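Local structure of sister chromatid cohesion protein (Chaetomium thermophilum, 5T8V) at residues R88-A93 against R131-I136; S92-T97 against L156-R161; A125-A130 against Q201-M206. The protein probably acts as a cohesin loader that binds chromatin and takes part in sister chromatid cohesion, the present chain being a large C-terminal part of it. All blocks are in the same frame, centred on the assembly; numbering follows the deposited sequence.

Interaction 1: R88-A93 against R131-I136; sequences RLCDSA and RTSMRI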
loop_
_atom_site.group_PDB
_atom_site.type_symbol
_atom_site.label_atom_id
_atom_site.label_comp_id
_atom_site.label_asym_id
_atom_site.label_seq_id
_atom_site.Cartn_x
_atom_site.Cartn_y
_atom_site.Cartn_z
ATOM N N ARG A 88 48.151 56.198 13.294
ATOM C CA ARG A 88 49.353 55.827 14.031
ATOM C C ARG A 88 49.012 55.424 15.461
ATOM O O ARG A 88 49.535 54.426 15.968
ATOM C CB ARG A 88 50.357 56.978 14.026
ATOM C CG ARG A 88 51.777 56.538 14.353
ATOM C CD ARG A 88 52.666 57.706 14.761
ATOM N NE ARG A 88 54.073 57.315 14.835
ATOM C CZ ARG A 88 54.613 56.617 15.830
ATOM N NH1 ARG A 88 53.868 56.215 16.854
ATOM N NH2 ARG A 88 55.904 56.312 15.800
ATOM N N LEU A 89 48.142 56.187 16.128
ATOM C CA LEU A 89 47.680 55.787 17.453
ATOM C C LEU A 89 47.040 54.406 17.407
ATOM O O LEU A 89 47.302 53.557 18.272
ATOM C CB LEU A 89 46.691 56.817 17.996
ATOM C CG LEU A 89 47.200 58.256 18.119
ATOM C CD1 LEU A 89 46.079 59.173 18.584
ATOM C CD2 LEU A 89 48.390 58.347 19.066
ATOM N N CYS A 90 46.198 54.161 16.401
ATOM C CA CYS A 90 45.630 52.831 16.219
ATOM C C CYS A 90 46.733 51.788 16.080
ATOM O O CYS A 90 46.688 50.728 16.715
ATOM C CB CYS A 90 44.714 52.813 14.995
ATOM S SG CYS A 90 43.216 53.817 15.155
ATOM N N ASP A 91 47.742 52.078 15.254
ATOM C CA ASP A 91 48.817 51.115 15.050
ATOM C C ASP A 91 49.573 50.846 16.344
ATOM O O ASP A 91 50.081 49.738 16.546
ATOM C CB ASP A 91 49.773 51.613 13.968
ATOM C CG ASP A 91 50.773 50.555 13.543
ATOM O OD1 ASP A 91 50.435 49.738 12.660
ATOM O OD2 ASP A 91 51.893 50.535 14.096
ATOM N N SER A 92 49.660 51.840 17.228
ATOM C CA SER A 92 50.289 51.626 18.525
ATOM C C SER A 92 49.440 50.703 19.391
ATOM O O SER A 92 49.950 49.738 19.976
ATOM C CB SER A 92 50.515 52.967 19.224
ATOM O OG SER A 92 51.383 53.797 18.470
ATOM N N ALA A 93 48.137 50.982 19.479
ATOM C CA ALA A 93 47.253 50.115 20.252
ATOM C C ALA A 93 47.273 48.685 19.728
ATOM O O ALA A 93 47.124 47.736 20.507
ATOM C CB ALA A 93 45.828 50.664 20.234
ATOM N N ARG A 131 38.972 48.640 14.387
ATOM C CA ARG A 131 37.714 49.072 13.786
ATOM C C ARG A 131 37.841 50.474 13.197
ATOM O O ARG A 131 37.404 50.731 12.067
ATOM C CB ARG A 131 36.591 49.022 14.818
ATOM C CG ARG A 131 35.233 49.378 14.239
ATOM C CD ARG A 131 34.100 48.948 15.145
ATOM N NE ARG A 131 32.836 48.884 14.416
ATOM C CZ ARG A 131 31.938 49.863 14.354
ATOM N NH1 ARG A 131 32.141 51.014 14.982
ATOM N NH2 ARG A 131 30.822 49.687 13.658
ATOM N N THR A 132 38.449 51.395 13.948
ATOM C CA THR A 132 38.642 52.751 13.442
ATOM C C THR A 132 39.473 52.747 12.163
ATOM O O THR A 132 39.124 53.415 11.183
ATOM C CB THR A 132 39.303 53.622 14.511
ATOM O OG1 THR A 132 38.412 53.768 15.624
ATOM C CG2 THR A 132 39.641 55.005 13.959
ATOM N N SER A 133 40.585 52.007 12.158
ATOM C CA SER A 133 41.421 51.946 10.961
ATOM C C SER A 133 40.611 51.491 9.752
ATOM O O SER A 133 40.638 52.132 8.690
ATOM C CB SER A 133 42.603 51.007 11.198
ATOM O OG SER A 133 43.450 51.503 12.219
ATOM N N MET A 134 39.879 50.384 9.895
ATOM C CA MET A 134 39.081 49.878 8.783
ATOM C C MET A 134 38.091 50.931 8.299
ATOM O O MET A 134 38.023 51.236 7.101
ATOM C CB MET A 134 38.350 48.603 9.201
ATOM C CG MET A 134 39.263 47.474 9.666
ATOM S SD MET A 134 40.562 47.058 8.486
ATOM C CE MET A 134 41.998 47.748 9.306
ATOM N N ARG A 135 37.314 51.507 9.221
ATOM C CA ARG A 135 36.345 52.521 8.817
ATOM C C ARG A 135 37.021 53.660 8.065
ATOM O O ARG A 135 36.483 54.163 7.071
ATOM C CB ARG A 135 35.598 53.053 10.035
ATOM C CG ARG A 135 34.695 54.229 9.718
ATOM C CD ARG A 135 33.586 54.354 10.736
ATOM N NE ARG A 135 32.611 53.275 10.612
ATOM C CZ ARG A 135 31.700 52.980 11.535
ATOM N NH1 ARG A 135 31.640 53.676 12.663
ATOM N NH2 ARG A 135 30.852 51.982 11.335
ATOM N N ILE A 136 38.203 54.081 8.520
ATOM C CA ILE A 136 38.961 55.093 7.790
ATOM C C ILE A 136 39.254 54.614 6.376
ATOM O O ILE A 136 39.242 55.403 5.422
ATOM C CB ILE A 136 40.253 55.446 8.552
ATOM C CG1 ILE A 136 39.907 56.249 9.809
ATOM C CG2 ILE A 136 41.217 56.235 7.657
ATOM C CD1 ILE A 136 41.069 56.443 10.759
#

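Interaction 2: S92-T97 against L156-R161; sequences SALRQT and LSLCKR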
loop_
_atom_site.group_PDB
_atom_site.type_symbol
_atom_site.label_atom_id
_atom_site.label_comp_id
_atom_site.label_asym_id
_atom_site.label_seq_id
_atom_site.Cartn_x
_atom_site.Cartn_y
_atom_site.Cartn_z
ATOM N N SER A 92 49.660 51.840 17.228
ATOM C CA SER A 92 50.289 51.626 18.525
ATOM C C SER A 92 49.440 50.703 19.391
ATOM O O SER A 92 49.950 49.738 19.976
ATOM C CB SER A 92 50.515 52.967 19.224
ATOM O OG SER A 92 51.383 53.797 18.470
ATOM N N ALA A 93 48.137 50.982 19.479
ATOM C CA ALA A 93 47.253 50.115 20.252
ATOM C C ALA A 93 47.273 48.685 19.728
ATOM O O ALA A 93 47.124 47.736 20.507
ATOM C CB ALA A 93 45.828 50.664 20.234
ATOM N N LEU A 94 47.459 48.508 18.420
ATOM C CA LEU A 94 47.476 47.167 17.846
ATOM C C LEU A 94 48.816 46.476 18.070
ATOM O O LEU A 94 48.855 45.277 18.367
ATOM C CB LEU A 94 47.147 47.239 16.356
ATOM C CG LEU A 94 45.667 47.488 16.070
ATOM C CD1 LEU A 94 45.453 48.031 14.663
ATOM C CD2 LEU A 94 44.890 46.203 16.275
ATOM N N ARG A 95 49.921 47.211 17.930
ATOM C CA ARG A 95 51.229 46.637 18.224
ATOM C C ARG A 95 51.351 46.260 19.694
ATOM O O ARG A 95 52.111 45.351 20.041
ATOM C CB ARG A 95 52.338 47.617 17.834
ATOM C CG ARG A 95 52.602 47.699 16.334
ATOM C CD ARG A 95 53.825 48.552 16.013
ATOM N NE ARG A 95 53.573 49.982 16.197
ATOM C CZ ARG A 95 53.787 50.656 17.326
ATOM N NH1 ARG A 95 54.264 50.045 18.405
ATOM N NH2 ARG A 95 53.520 51.955 17.377
ATOM N N GLN A 96 50.614 46.942 20.572
ATOM C CA GLN A 96 50.671 46.612 21.992
ATOM C C GLN A 96 50.270 45.161 22.235
ATOM O O GLN A 96 50.942 44.437 22.978
ATOM C CB GLN A 96 49.767 47.560 22.784
ATOM C CG GLN A 96 49.685 47.253 24.276
ATOM C CD GLN A 96 51.026 47.367 24.974
ATOM O OE1 GLN A 96 51.961 47.981 24.456
ATOM N NE2 GLN A 96 51.127 46.775 26.158
ATOM N N THR A 97 49.178 44.717 21.610
ATOM C CA THR A 97 48.600 43.406 21.878
ATOM C C THR A 97 48.846 42.409 20.749
ATOM O O THR A 97 48.152 41.391 20.667
ATOM C CB THR A 97 47.096 43.538 22.133
ATOM O OG1 THR A 97 46.460 44.091 20.975
ATOM C CG2 THR A 97 46.827 44.436 23.331
ATOM N N LEU A 156 42.665 41.246 11.182
ATOM C CA LEU A 156 42.374 39.837 10.945
ATOM C C LEU A 156 42.946 38.961 12.052
ATOM O O LEU A 156 42.279 38.032 12.529
ATOM C CB LEU A 156 42.930 39.424 9.583
ATOM C CG LEU A 156 42.846 37.945 9.212
ATOM C CD1 LEU A 156 41.410 37.442 9.273
ATOM C CD2 LEU A 156 43.440 37.742 7.827
ATOM N N SER A 157 44.181 39.239 12.473
ATOM C CA SER A 157 44.757 38.503 13.592
ATOM C C SER A 157 43.880 38.629 14.828
ATOM O O SER A 157 43.528 37.627 15.457
ATOM C CB SER A 157 46.171 39.005 13.881
ATOM O OG SER A 157 47.028 38.752 12.784
ATOM N N LEU A 158 43.503 39.859 15.185
ATOM C CA LEU A 158 42.674 40.052 16.370
ATOM C C LEU A 158 41.368 39.278 16.264
ATOM O O LEU A 158 40.888 38.726 17.258
ATOM C CB LEU A 158 42.395 41.539 16.587
ATOM C CG LEU A 158 43.356 42.274 17.522
ATOM C CD1 LEU A 158 43.028 43.756 17.542
ATOM C CD2 LEU A 158 43.306 41.701 18.935
ATOM N N CYS A 159 40.771 39.229 15.073
ATOM C CA CYS A 159 39.545 38.456 14.906
ATOM C C CYS A 159 39.798 36.973 15.156
ATOM O O CYS A 159 39.058 36.322 15.905
ATOM C CB CYS A 159 38.967 38.684 13.509
ATOM S SG CYS A 159 38.257 40.328 13.268
ATOM N N LYS A 160 40.850 36.423 14.544
ATOM C CA LYS A 160 41.167 35.014 14.761
ATOM C C LYS A 160 41.368 34.715 16.243
ATOM O O LYS A 160 40.753 33.793 16.791
ATOM C CB LYS A 160 42.411 34.620 13.963
ATOM C CG LYS A 160 42.106 34.100 12.562
ATOM C CD LYS A 160 43.185 33.154 12.048
ATOM C CE LYS A 160 44.241 33.882 11.233
ATOM N NZ LYS A 160 45.290 32.945 10.732
ATOM N N ARG A 161 42.225 35.490 16.914
ATOM C CA ARG A 161 42.534 35.206 18.313
ATOM C C ARG A 161 41.333 35.457 19.215
ATOM O O ARG A 161 41.208 34.822 20.269
ATOM C CB ARG A 161 43.732 36.041 18.768
ATOM C CG ARG A 161 44.924 35.965 17.823
ATOM C CD ARG A 161 46.257 36.133 18.540
ATOM N NE ARG A 161 46.363 37.395 19.273
ATOM C CZ ARG A 161 46.647 38.571 18.720
ATOM N NH1 ARG A 161 46.845 38.675 17.411
ATOM N NH2 ARG A 161 46.724 39.653 19.480
#

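Interaction 3: A125-A130 against Q201-M206; sequences AAIRAA and QKLLSM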
loop_
_atom_site.group_PDB
_atom_site.type_symbol
_atom_site.label_atom_id
_atom_site.label_comp_id
_atom_site.label_asym_id
_atom_site.label_seq_id
_atom_site.Cartn_x
_atom_site.Cartn_y
_atom_site.Cartn_z
ATOM N N ALA A 125 41.051 48.513 23.594
ATOM C CA ALA A 125 41.626 49.636 22.864
ATOM C C ALA A 125 42.150 49.195 21.503
ATOM O O ALA A 125 42.018 49.922 20.511
ATOM C CB ALA A 125 42.739 50.277 23.692
ATOM N N ALA A 126 42.732 47.995 21.434
ATOM C CA ALA A 126 43.248 47.492 20.165
ATOM C C ALA A 126 42.118 47.069 19.235
ATOM O O ALA A 126 42.155 47.358 18.033
ATOM C CB ALA A 126 44.199 46.322 20.413
ATOM N N ILE A 127 41.109 46.375 19.769
ATOM C CA ILE A 127 39.970 45.951 18.955
ATOM C C ILE A 127 39.348 47.155 18.256
ATOM O O ILE A 127 39.231 47.206 17.020
ATOM C CB ILE A 127 38.938 45.213 19.826
ATOM C CG1 ILE A 127 39.539 43.914 20.368
ATOM C CG2 ILE A 127 37.665 44.911 19.036
ATOM C CD1 ILE A 127 38.696 43.232 21.428
ATOM N N ARG A 128 38.948 48.155 19.042
ATOM C CA ARG A 128 38.276 49.306 18.459
ATOM C C ARG A 128 39.239 50.213 17.703
ATOM O O ARG A 128 38.800 50.969 16.828
ATOM C CB ARG A 128 37.529 50.068 19.551
ATOM C CG ARG A 128 36.305 49.304 20.031
ATOM C CD ARG A 128 35.337 50.179 20.786
ATOM N NE ARG A 128 34.044 49.517 20.959
ATOM C CZ ARG A 128 33.047 49.560 20.080
ATOM N NH1 ARG A 128 33.175 50.237 18.947
ATOM N NH2 ARG A 128 31.913 48.923 20.334
ATOM N N ALA A 129 40.537 50.143 18.003
ATOM C CA ALA A 129 41.522 50.800 17.151
ATOM C C ALA A 129 41.494 50.207 15.747
ATOM O O ALA A 129 41.461 50.938 14.748
ATOM C CB ALA A 129 42.916 50.671 17.763
ATOM N N ALA A 130 41.502 48.874 15.654
ATOM C CA ALA A 130 41.373 48.217 14.358
ATOM C C ALA A 130 40.093 48.647 13.660
ATOM O O ALA A 130 40.107 48.990 12.471
ATOM C CB ALA A 130 41.396 46.698 14.531
ATOM N N GLN A 201 32.136 41.868 18.071
ATOM C CA GLN A 201 31.093 41.910 17.051
ATOM C C GLN A 201 31.315 43.077 16.097
ATOM O O GLN A 201 31.350 42.902 14.873
ATOM C CB GLN A 201 29.714 42.026 17.705
ATOM C CG GLN A 201 29.241 40.788 18.447
ATOM C CD GLN A 201 27.789 40.905 18.880
ATOM O OE1 GLN A 201 27.098 41.857 18.511
ATOM N NE2 GLN A 201 27.319 39.941 19.666
ATOM N N LYS A 202 31.476 44.279 16.653
ATOM C CA LYS A 202 31.628 45.472 15.829
ATOM C C LYS A 202 32.832 45.359 14.902
ATOM O O LYS A 202 32.792 45.833 13.760
ATOM C CB LYS A 202 31.750 46.700 16.729
ATOM C CG LYS A 202 30.529 46.952 17.600
ATOM C CD LYS A 202 29.366 47.520 16.798
ATOM C CE LYS A 202 28.183 47.859 17.698
ATOM N NZ LYS A 202 28.534 48.860 18.759
ATOM N N LEU A 203 33.913 44.731 15.370
ATOM C CA LEU A 203 35.082 44.560 14.513
ATOM C C LEU A 203 34.793 43.588 13.374
ATOM O O LEU A 203 35.081 43.881 12.208
ATOM C CB LEU A 203 36.277 44.079 15.336
ATOM C CG LEU A 203 37.554 43.825 14.524
ATOM C CD1 LEU A 203 37.996 45.086 13.791
ATOM C CD2 LEU A 203 38.667 43.313 15.422
ATOM N N LEU A 204 34.230 42.420 13.690
ATOM C CA LEU A 204 33.924 41.446 12.647
ATOM C C LEU A 204 33.009 42.050 11.585
ATOM O O LEU A 204 33.292 41.973 10.380
ATOM C CB LEU A 204 33.287 40.206 13.272
ATOM C CG LEU A 204 34.191 39.393 14.204
ATOM C CD1 LEU A 204 33.372 38.442 15.057
ATOM C CD2 LEU A 204 35.219 38.619 13.403
ATOM N N SER A 205 31.902 42.659 12.013
ATOM C CA SER A 205 31.009 43.307 11.061
ATOM C C SER A 205 31.741 44.387 10.278
ATOM O O SER A 205 31.491 44.578 9.079
ATOM C CB SER A 205 29.801 43.896 11.789
ATOM O OG SER A 205 30.154 45.073 12.491
ATOM N N MET A 206 32.662 45.100 10.933
ATOM C CA MET A 206 33.426 46.120 10.226
ATOM C C MET A 206 34.305 45.510 9.142
ATOM O O MET A 206 34.551 46.152 8.116
ATOM C CB MET A 206 34.282 46.922 11.205
ATOM C CG MET A 206 34.998 48.102 10.557
ATOM S SD MET A 206 33.855 49.277 9.798
ATOM C CE MET A 206 34.613 49.489 8.193
#

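Interaction 1: R88-A93 against R131-I136
Cys90 reaches across from helix 81-96 and meets Thr132 and Ser133 on helix 120-136, whose chain runs the opposite way. Its CB points at the partner helix and lies 3.3 Å from Ser133 OG. The sulfur, beside the backbone N and anti to the carbonyl carbon (chi1 -67°), touches both residues: SG is 3.7 Å from Ser133 OG and 4.0 Å from Thr132 CG2, with Thr132 CB at a distance like that of CG2.

Thr132 presents its two branches to different surroundings. CG2, anti to the backbone N, is the branch that meets Cys90, whereas OG1 is hydrogen-bonded to Gln59 OE1, Gln63 NE2 and the Arg128 carbonyl, which ties this side of the helix to helix 56-71. Ser133 brings its hydroxyl oxygen against Cys90 CB, while its hydrogen bond goes back to Ala129 O, one turn earlier. The hydroxyls of both residues thus have partners away from the cysteine, and toward Thr132 and Ser133 what Cys90 contributes is packing.

With CA atoms of Cys90 and Ser133 only 6.8 Å apart, the small residues let the backbones come close. Leu86 and Leu87 continue the seam against Ile136. Close antiparallel packing of helices through small side chains fits the all-helical, HEAT-repeat architecture of this cohesin loader.

Interaction 2: S92-T97 against L156-R161
The apolar part of this contact joins Leu94 of helix 81-96 to Leu158 of helix 149-172. One methyl from each meets the other: Leu94 CD2 lies against Leu158 CD1, the nearest pair of the two side chains, which cross at a slant. Leu158 leaves its backbone facing the other segment, whereas Leu94 does not, and it is the branched end of Leu94 that turns inward. The CA atoms of these two leucines are 8.7 Å apart, a spacing that leaves the branched ends to bridge the gap. Thr97 borders the pair more loosely, its OG1 standing 4.5 Å from Leu158 CD2. Ala130 on helix 120-136 packs on Leu94, and Phe102 on Leu158, so both leucines are also packed against other parts of the fold.

The polar part lies beside it. Arg161 bends at chi3 (-58°) and brings the edge of its guanidinium, by way of NH2, up to the carbonyl oxygen of Thr97, which lies near the plane of the group. The angle is poor for a hydrogen bond, and the modelled separation is doubtfully short at 2.8 Å resolution.

The chemistry is therefore that of a buried leucine contact beside a cationic group. The positive charge of Arg161 could be attracted to the Thr97 carbonyl, but a well-formed bond is not established, and what joins the segments is mainly apolar packing.

Interaction 3: A125-A130 against Q201-M206
Leu203 is the tightly packed element here, pointing from helix 190-213 at Ile127 and Ala130, which lie nearly one turn apart on helix 120-136. The leucine CG is anti to the backbone N (chi1 178°), which directs both methyls to the opposite helix: CD1 lies 3.8 Å from Ala130 CB, and CD2 4.1 Å from Ile127 CG2. That same isoleucine methyl also touches Leu203 CB at 4.0 Å. The helices run roughly parallel, with their local axes 9.2 Å apart at an angle of 25°, and Cys159 of helix 149-172 adds to the cover on Leu203.

The more open side is at Lys202, which is partly exposed, whereas its partner Arg128 is buried. Arg128 starts out facing away from helix 190-213 but extends across, and its NH2 lies 3.6 Å from Lys202 CG. The lysine chain, bent at chi2 and chi4, places NZ in the guanidinium plane, at its edge and 3.7 Å from NH2.

These two cations have anionic partners: Arg128 NE forms a salt bridge with Asp199, and Lys202 NZ a hydrogen bond with a citrate probably from the crystallisation liquor. The nearby carboxylates probably offset the two charges, so the contact combines an apolar core with a charged pair beside it.

The three contacts lie in the N-terminal part of the chain, 61 to 69 Å from its centre, with their own centres 9 to 11 Å apart. Helix 81-96 serves interactions 1 and 2, which overlap at Ser92 and Ala93; helix 120-136 serves interactions 1 and 3. Along the sequence, 88-93 and 92-97 come first, then 125-130 and 131-136, then 156-161 and finally 201-206. Direct touches also join them: a weak hydrogen bond runs from Arg131 NE to Lys202 O between interactions 1 and 3, and Ala126 packs on Thr97 between interactions 2 and 3. Helices 81-96, 120-136, 149-172 and 190-213 are thereby packed into one group at this end of the elongated chain, with helix 120-136 touching the other three.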